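Local coordinates for protein vacuolar aminopeptidase 1 (Saccharomyces cerevisiae, PDB 5JGF) that removes amino acids, preferably neutral or hydrophobic ones, from the N-terminus of peptides and proteins in the yeast vacuole as a zinc-dependent, dodecameric aminopeptidase, at residues V85-S90 / S338-A343; N69-I74 / F289-L294; D382-A387 / G424-D429. All blocks are in the same frame, centred on the assembly; numbering follows the deposited sequence.

In the fold
All three contacts involve one mixed beta-sheet: contacts 1 and 2 are strand pairs within it, and contact 3 lays a helix on one of its strands. Contact 2 pairs strands 69-76 and 289-295, contact 1 strands 86-91 and 339-347, and contact 3 sets helix 383-396 against strand 426-434. Contacts 1 and 2 have centres about 9 Å apart and join where Gly86 N meets Phe289 O at 2.9 Å. Contacts 1 and 3, with centres about 10 Å apart, join through Ser342 OG and Asp429 OD1 at 2.7 Å; contacts 2 and 3 do not touch. Contact 1 runs to the zinc site: the Ser90 side chain lies about 8 Å from a bound zinc ion.

Contact 1: V85-S90 / S338-A343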
loop_
_atom_site.group_PDB
_atom_site.type_symbol
_atom_site.label_atom_id
_atom_site.label_comp_id
_atom_site.label_asym_id
_atom_site.label_seq_id
_atom_site.Cartn_x
_atom_site.Cartn_y
_atom_site.Cartn_z
ATOM N N VAL D 85 -20.901 54.957 -15.546
ATOM C CA VAL D 85 -21.599 54.039 -16.434
ATOM C C VAL D 85 -22.262 52.929 -15.618
ATOM O O VAL D 85 -21.667 52.410 -14.672
ATOM C CB VAL D 85 -20.617 53.393 -17.445
ATOM C CG1 VAL D 85 -21.378 52.533 -18.438
ATOM C CG2 VAL D 85 -19.825 54.477 -18.167
ATOM N N GLY D 86 -23.501 52.594 -15.976
ATOM C CA GLY D 86 -24.228 51.530 -15.301
ATOM C C GLY D 86 -24.051 50.315 -16.186
ATOM O O GLY D 86 -24.592 50.269 -17.292
ATOM N N VAL D 87 -23.306 49.326 -15.700
ATOM C CA VAL D 87 -22.994 48.143 -16.497
ATOM C C VAL D 87 -23.445 46.786 -15.973
ATOM O O VAL D 87 -23.423 46.533 -14.769
ATOM C CB VAL D 87 -21.458 48.008 -16.682
ATOM C CG1 VAL D 87 -21.142 46.820 -17.583
ATOM C CG2 VAL D 87 -20.865 49.296 -17.235
ATOM N N ILE D 88 -23.848 45.916 -16.892
ATOM C CA ILE D 88 -24.166 44.538 -16.538
ATOM C C ILE D 88 -23.332 43.710 -17.505
ATOM O O ILE D 88 -23.478 43.826 -18.726
ATOM C CB ILE D 88 -25.647 44.143 -16.727
ATOM C CG1 ILE D 88 -26.539 44.917 -15.756
ATOM C CG2 ILE D 88 -25.803 42.640 -16.440
ATOM C CD1 ILE D 88 -28.000 44.495 -15.807
ATOM N N GLY D 89 -22.433 42.897 -16.963
ATOM C CA GLY D 89 -21.600 42.062 -17.809
ATOM C C GLY D 89 -21.902 40.595 -17.572
ATOM O O GLY D 89 -21.936 40.151 -16.428
ATOM N N SER D 90 -22.128 39.847 -18.648
ATOM C CA SER D 90 -22.432 38.421 -18.548
ATOM C C SER D 90 -21.739 37.679 -19.682
ATOM O O SER D 90 -21.203 38.303 -20.601
ATOM C CB SER D 90 -23.943 38.190 -18.646
ATOM O OG SER D 90 -24.632 38.847 -17.598
ATOM N N SER D 338 -18.644 54.640 -11.712
ATOM C CA SER D 338 -19.453 53.582 -12.309
ATOM C C SER D 338 -19.734 52.394 -11.393
ATOM O O SER D 338 -19.076 52.204 -10.373
ATOM C CB SER D 338 -18.769 53.055 -13.576
ATOM O OG SER D 338 -18.511 54.092 -14.513
ATOM N N ILE D 339 -20.730 51.601 -11.774
ATOM C CA ILE D 339 -21.092 50.391 -11.044
ATOM C C ILE D 339 -21.243 49.282 -12.076
ATOM O O ILE D 339 -22.011 49.408 -13.030
ATOM C CB ILE D 339 -22.431 50.533 -10.273
ATOM C CG1 ILE D 339 -22.244 51.418 -9.035
ATOM C CG2 ILE D 339 -22.939 49.148 -9.855
ATOM C CD1 ILE D 339 -21.278 50.855 -7.998
ATOM N N ILE D 340 -20.490 48.203 -11.897
ATOM C CA ILE D 340 -20.571 47.083 -12.816
ATOM C C ILE D 340 -21.190 45.893 -12.101
ATOM O O ILE D 340 -20.749 45.515 -11.018
ATOM C CB ILE D 340 -19.173 46.644 -13.322
ATOM C CG1 ILE D 340 -18.494 47.790 -14.079
ATOM C CG2 ILE D 340 -19.312 45.424 -14.231
ATOM C CD1 ILE D 340 -17.079 47.453 -14.565
ATOM N N LEU D 341 -22.235 45.326 -12.690
ATOM C CA LEU D 341 -22.838 44.138 -12.113
ATOM C C LEU D 341 -22.309 43.002 -12.969
ATOM O O LEU D 341 -22.606 42.929 -14.160
ATOM C CB LEU D 341 -24.372 44.154 -12.199
ATOM C CG LEU D 341 -25.182 45.206 -11.433
ATOM C CD1 LEU D 341 -26.657 44.810 -11.450
ATOM C CD2 LEU D 341 -24.687 45.311 -9.996
ATOM N N SER D 342 -21.486 42.147 -12.375
ATOM C CA SER D 342 -20.960 40.989 -13.084
ATOM C C SER D 342 -22.024 39.930 -12.827
ATOM O O SER D 342 -22.071 39.342 -11.748
ATOM C CB SER D 342 -19.624 40.553 -12.481
ATOM O OG SER D 342 -19.193 39.334 -13.055
ATOM N N ALA D 343 -22.891 39.709 -13.811
ATOM C CA ALA D 343 -23.987 38.762 -13.662
ATOM C C ALA D 343 -23.675 37.384 -14.219
ATOM O O ALA D 343 -23.670 37.179 -15.432
ATOM C CB ALA D 343 -25.249 39.322 -14.324
HETATM O O HOH W 1 -20.527 37.833 -15.017
#
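Val87 and Ile340 lie side by side and point the same way off one face of the sheet, with Val87 CB 4.0 Å from Ile340 CG1. On the other face Ile88 CG2, anti to the backbone N and beside the carbonyl carbon, meets the methyl of Ala343 at 4.0 Å from CB. Helix 448-468 packs on this face through Phe456 and Phe460 against Ile88 and Phe459 against Leu341.

The strands run parallel, at 20°, and Val87 and Gly89 each give an N-H to the partner strand and take one back. The straightest bond is Val87 N to Ile339 O, 172° at the hydrogen. Hydroxyls finish both ends. Ser338 OG accepts from Val85 N at 2.7 Å and is also bonded to Val334 O, whereas Ser90 OG donates to Ala343 O at 2.9 Å, in the carbonyl plane and on a lone pair. A water bridges Gly89 O and Ser342 OG, the latter held too by Asp429.

Just beyond the segments follow His91 and Asp344, both ligands of one zinc ion: parallel central strands that lead into metal ligands toward their C-terminal sides, as in the zinc exopeptidase fold.

Contact 2: N69-I74 / F289-L294; sequences NLSAFI and FSTVTL
Asn69 reaches across the strand end with its amide and donates from ND2 to Leu294 O at 2.8 Å. CG stands anti to the backbone N (chi1 -176°), and the acceptor lies close to the amide plane, while the donor sits above the plane of the carbonyl. Leu294 O also takes the Leu70 N-H, so two donors grip it. Ala72 O is doubly held as well: Val292 N comes in the carbonyl plane, and Thr291 OG1 donates from above it at 2.8 Å. Between these two carbonyls, Ser71 and Thr293 form a non-hydrogen-bonded antiparallel backbone pair, and their hydroxyls bond across it, Ser71 OG to Thr293 OG1 2.9 Å, with either able to be the donor.

At the far end, the side chains of Phe73 and Phe289 cross obliquely, CD1 of the former 3.8 Å from CE2 of the latter. Phe73 CB lies at the edge of the Phe289 ring, in its plane. Trp79 meets Phe289 edge-to-face.

Further out, helix 312-324 packs on the Ser71 and Phe73 face through Val316. Helices 25-38 and 261-278 cover the opposite face, where Leu36 and Leu274 both touch Ala72. Strand 58-65 continues the sheet beyond strand 69-76, and strand 86-91 beyond strand 289-295.

An alanine in place of Asn69 would probably leave Leu294 O with the Leu70 N-H as its one donor from the facing strand and loosen this end of the pair.

The chemistry is that of a buried antiparallel pair in a helix-covered sheet, its backbone bonds supplemented by side chains: the hydroxyls of Ser71, Thr291 and Thr293 and the amide NH2 of Asn69 find partners on the facing strand.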
loop_
_atom_site.group_PDB
_atom_site.type_symbol
_atom_site.label_atom_id
_atom_site.label_comp_id
_atom_site.label_asym_id
_atom_site.label_seq_id
_atom_site.Cartn_x
_atom_site.Cartn_y
_atom_site.Cartn_z
ATOM N N ASN D 69 -19.256 38.308 -29.149
ATOM C CA ASN D 69 -19.023 39.277 -28.075
ATOM C C ASN D 69 -19.849 40.508 -28.469
ATOM O O ASN D 69 -19.552 41.164 -29.467
ATOM C CB ASN D 69 -17.516 39.578 -28.059
ATOM C CG ASN D 69 -17.073 40.512 -26.937
ATOM O OD1 ASN D 69 -15.944 41.006 -26.974
ATOM N ND2 ASN D 69 -17.924 40.745 -25.944
ATOM N N LEU D 70 -20.889 40.808 -27.696
ATOM C CA LEU D 70 -21.769 41.929 -28.011
ATOM C C LEU D 70 -21.912 42.937 -26.882
ATOM O O LEU D 70 -21.939 42.575 -25.707
ATOM C CB LEU D 70 -23.153 41.392 -28.402
ATOM C CG LEU D 70 -24.284 42.371 -28.759
ATOM C CD1 LEU D 70 -25.276 41.681 -29.672
ATOM C CD2 LEU D 70 -24.976 42.867 -27.498
ATOM N N SER D 71 -21.991 44.212 -27.250
ATOM C CA SER D 71 -22.167 45.275 -26.272
ATOM C C SER D 71 -23.268 46.208 -26.751
ATOM O O SER D 71 -23.168 46.796 -27.828
ATOM C CB SER D 71 -20.876 46.072 -26.085
ATOM O OG SER D 71 -21.059 47.088 -25.111
ATOM N N ALA D 72 -24.327 46.313 -25.957
ATOM C CA ALA D 72 -25.447 47.186 -26.281
ATOM C C ALA D 72 -25.382 48.318 -25.275
ATOM O O ALA D 72 -25.148 48.084 -24.087
ATOM C CB ALA D 72 -26.761 46.435 -26.141
ATOM N N PHE D 73 -25.573 49.550 -25.736
ATOM C CA PHE D 73 -25.516 50.670 -24.819
ATOM C C PHE D 73 -26.448 51.822 -25.164
ATOM O O PHE D 73 -26.867 51.989 -26.312
ATOM C CB PHE D 73 -24.070 51.171 -24.687
ATOM C CG PHE D 73 -23.420 51.552 -25.994
ATOM C CD1 PHE D 73 -23.278 52.891 -26.352
ATOM C CD2 PHE D 73 -22.906 50.576 -26.846
ATOM C CE1 PHE D 73 -22.626 53.253 -27.537
ATOM C CE2 PHE D 73 -22.254 50.927 -28.030
ATOM C CZ PHE D 73 -22.113 52.270 -28.375
ATOM N N ILE D 74 -26.778 52.590 -24.134
ATOM C CA ILE D 74 -27.655 53.745 -24.250
ATOM C C ILE D 74 -26.876 54.925 -23.684
ATOM O O ILE D 74 -26.477 54.911 -22.519
ATOM C CB ILE D 74 -28.938 53.548 -23.424
ATOM C CG1 ILE D 74 -29.592 52.213 -23.792
ATOM C CG2 ILE D 74 -29.906 54.704 -23.678
ATOM C CD1 ILE D 74 -30.762 51.839 -22.901
ATOM N N PHE D 289 -25.447 56.662 -18.962
ATOM C CA PHE D 289 -24.730 55.840 -19.934
ATOM C C PHE D 289 -24.934 54.437 -19.357
ATOM O O PHE D 289 -24.402 54.119 -18.292
ATOM C CB PHE D 289 -23.240 56.212 -19.955
ATOM C CG PHE D 289 -22.458 55.614 -21.110
ATOM C CD1 PHE D 289 -21.237 56.165 -21.487
ATOM C CD2 PHE D 289 -22.927 54.497 -21.801
ATOM C CE1 PHE D 289 -20.491 55.620 -22.533
ATOM C CE2 PHE D 289 -22.187 53.942 -22.850
ATOM C CZ PHE D 289 -20.968 54.504 -23.217
ATOM N N SER D 290 -25.727 53.623 -20.047
ATOM C CA SER D 290 -26.040 52.267 -19.592
ATOM C C SER D 290 -25.618 51.229 -20.618
ATOM O O SER D 290 -25.643 51.489 -21.819
ATOM C CB SER D 290 -27.548 52.135 -19.348
ATOM O OG SER D 290 -28.017 53.128 -18.454
ATOM N N THR D 291 -25.237 50.044 -20.151
ATOM C CA THR D 291 -24.831 49.003 -21.078
ATOM C C THR D 291 -24.911 47.593 -20.525
ATOM O O THR D 291 -24.769 47.368 -19.325
ATOM C CB THR D 291 -23.373 49.203 -21.567
ATOM O OG1 THR D 291 -22.980 48.080 -22.370
ATOM C CG2 THR D 291 -22.413 49.306 -20.391
ATOM N N VAL D 292 -25.171 46.657 -21.426
ATOM C CA VAL D 292 -25.165 45.244 -21.103
ATOM C C VAL D 292 -24.145 44.732 -22.107
ATOM O O VAL D 292 -24.322 44.886 -23.317
ATOM C CB VAL D 292 -26.506 44.540 -21.368
ATOM C CG1 VAL D 292 -26.303 43.019 -21.291
ATOM C CG2 VAL D 292 -27.534 44.966 -20.338
ATOM N N THR D 293 -23.052 44.169 -21.611
ATOM C CA THR D 293 -22.031 43.639 -22.490
ATOM C C THR D 293 -21.963 42.137 -22.250
ATOM O O THR D 293 -21.868 41.685 -21.108
ATOM C CB THR D 293 -20.677 44.319 -22.229
ATOM O OG1 THR D 293 -20.797 45.721 -22.526
ATOM C CG2 THR D 293 -19.592 43.723 -23.115
ATOM N N LEU D 294 -22.045 41.385 -23.346
ATOM C CA LEU D 294 -22.044 39.926 -23.330
ATOM C C LEU D 294 -20.721 39.396 -23.869
ATOM O O LEU D 294 -20.332 39.704 -24.998
ATOM C CB LEU D 294 -23.203 39.413 -24.185
ATOM C CG LEU D 294 -24.564 40.022 -23.829
ATOM C CD1 LEU D 294 -25.625 39.488 -24.780
ATOM C CD2 LEU D 294 -24.918 39.698 -22.381
#

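Contact 3: D382-A387 / G424-D429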
loop_
_atom_site.group_PDB
_atom_site.type_symbol
_atom_site.label_atom_id
_atom_site.label_comp_id
_atom_site.label_asym_id
_atom_site.label_seq_id
_atom_site.Cartn_x
_atom_site.Cartn_y
_atom_site.Cartn_z
ATOM N N ASP D 382 -17.803 43.703 -2.855
ATOM C CA ASP D 382 -17.242 44.307 -1.648
ATOM C C ASP D 382 -18.361 44.825 -0.742
ATOM O O ASP D 382 -19.541 44.742 -1.095
ATOM C CB ASP D 382 -16.260 45.439 -1.994
ATOM C CG ASP D 382 -16.914 46.587 -2.751
ATOM O OD1 ASP D 382 -18.159 46.641 -2.820
ATOM O OD2 ASP D 382 -16.170 47.447 -3.271
ATOM N N VAL D 383 -17.991 45.364 0.418
ATOM C CA VAL D 383 -18.979 45.841 1.383
ATOM C C VAL D 383 -19.879 46.957 0.861
ATOM O O VAL D 383 -21.081 46.955 1.125
ATOM C CB VAL D 383 -18.294 46.281 2.710
ATOM C CG1 VAL D 383 -17.475 47.545 2.499
ATOM C CG2 VAL D 383 -19.344 46.471 3.796
ATOM N N VAL D 384 -19.313 47.909 0.122
ATOM C CA VAL D 384 -20.120 48.998 -0.424
ATOM C C VAL D 384 -21.057 48.466 -1.507
ATOM O O VAL D 384 -22.229 48.837 -1.564
ATOM C CB VAL D 384 -19.231 50.112 -1.016
ATOM C CG1 VAL D 384 -20.088 51.137 -1.753
ATOM C CG2 VAL D 384 -18.453 50.790 0.098
ATOM N N GLY D 385 -20.538 47.585 -2.358
ATOM C CA GLY D 385 -21.357 47.016 -3.416
ATOM C C GLY D 385 -22.497 46.188 -2.858
ATOM O O GLY D 385 -23.598 46.176 -3.411
ATOM N N THR D 386 -22.238 45.485 -1.761
ATOM C CA THR D 386 -23.267 44.670 -1.129
ATOM C C THR D 386 -24.363 45.599 -0.612
ATOM O O THR D 386 -25.551 45.356 -0.827
ATOM C CB THR D 386 -22.689 43.853 0.049
ATOM O OG1 THR D 386 -21.732 42.908 -0.450
ATOM C CG2 THR D 386 -23.795 43.103 0.781
ATOM N N ALA D 387 -23.951 46.671 0.057
ATOM C CA ALA D 387 -24.897 47.641 0.598
ATOM C C ALA D 387 -25.716 48.283 -0.520
ATOM O O ALA D 387 -26.928 48.464 -0.389
ATOM C CB ALA D 387 -24.148 48.716 1.385
ATOM N N GLY D 424 -11.338 49.655 -12.952
ATOM C CA GLY D 424 -11.076 50.361 -11.710
ATOM C C GLY D 424 -12.405 50.710 -11.055
ATOM O O GLY D 424 -12.446 51.384 -10.026
ATOM N N ALA D 425 -13.493 50.238 -11.658
ATOM C CA ALA D 425 -14.840 50.500 -11.156
ATOM C C ALA D 425 -15.324 49.454 -10.162
ATOM O O ALA D 425 -15.015 48.271 -10.292
ATOM C CB ALA D 425 -15.824 50.579 -12.322
ATOM N N ARG D 426 -16.085 49.900 -9.168
ATOM C CA ARG D 426 -16.642 48.990 -8.176
ATOM C C ARG D 426 -17.501 47.987 -8.939
ATOM O O ARG D 426 -18.384 48.361 -9.718
ATOM C CB ARG D 426 -17.476 49.767 -7.157
ATOM C CG ARG D 426 -18.224 48.895 -6.170
ATOM C CD ARG D 426 -18.600 49.678 -4.924
ATOM N NE ARG D 426 -17.485 49.789 -3.983
ATOM C CZ ARG D 426 -17.010 50.938 -3.512
ATOM N NH1 ARG D 426 -16.002 50.935 -2.653
ATOM N NH2 ARG D 426 -17.532 52.093 -3.910
ATOM N N THR D 427 -17.228 46.706 -8.714
ATOM C CA THR D 427 -17.929 45.636 -9.407
ATOM C C THR D 427 -18.586 44.688 -8.412
ATOM O O THR D 427 -17.995 44.339 -7.391
ATOM C CB THR D 427 -16.934 44.858 -10.291
ATOM O OG1 THR D 427 -16.358 45.759 -11.248
ATOM C CG2 THR D 427 -17.620 43.703 -11.010
ATOM N N ILE D 428 -19.810 44.278 -8.723
ATOM C CA ILE D 428 -20.568 43.388 -7.858
ATOM C C ILE D 428 -20.913 42.093 -8.579
ATOM O O ILE D 428 -21.579 42.109 -9.616
ATOM C CB ILE D 428 -21.877 44.071 -7.409
ATOM C CG1 ILE D 428 -21.547 45.433 -6.792
ATOM C CG2 ILE D 428 -22.624 43.190 -6.407
ATOM C CD1 ILE D 428 -22.650 46.453 -6.923
ATOM N N ASP D 429 -20.447 40.972 -8.038
ATOM C CA ASP D 429 -20.744 39.677 -8.631
ATOM C C ASP D 429 -22.042 39.153 -8.036
ATOM O O ASP D 429 -22.193 39.072 -6.819
ATOM C CB ASP D 429 -19.604 38.687 -8.368
ATOM C CG ASP D 429 -18.514 38.758 -9.426
ATOM O OD1 ASP D 429 -18.749 38.287 -10.560
ATOM O OD2 ASP D 429 -17.428 39.288 -9.124
HETATM O O HOH W 2 -18.947 45.278 -4.953
#
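Asp382 and Arg426 form a salt bridge where helix 383-396 begins against strand 426-434, in the helix-on-sheet layering of this alpha/beta domain. Arg426 NE donates to Asp382 OD2 at 2.8 Å, almost straight at 174°, at the edge of the guanidinium, close to its plane, and onto the syn lone pair of the carboxylate. The two flat groups are nevertheless turned 50° apart. Asp382, though partly exposed, is also the helix N-cap: its other oxygen, OD1, accepts from Gly385 N at 2.6 Å. Its chi1 of 62° puts CG between the backbone N and the carbonyl carbon; from there OD1 takes the cap and OD2 the arginine.

Packing is tight on one face of the guanidinium, where Val384 CB stands 3.4 Å from Arg426 CZ, over the centre of the group. Gly385 is closely fitted too. Ile428 CG1 comes within 3.7 Å of Gly385 CA, and any side chain at this position would clash with that branch, so the glycine lets the first helical turn settle onto the strand.

The looser side lies at Val383, which points away from the strand and packs on Met236 of a neighbouring subunit. That subunit also reaches the arginine: Asn66 of the neighbouring subunit bonds to Arg426 NH1 through OD1, while Arg305 of the same subunit lies close to NH1, a like charge that the Asp382 carboxylate probably helps to offset. Water too enters between helix and strand, where a single molecule accepts from Asp382 N at 2.9 Å and donates to Thr427 O at 2.8 Å.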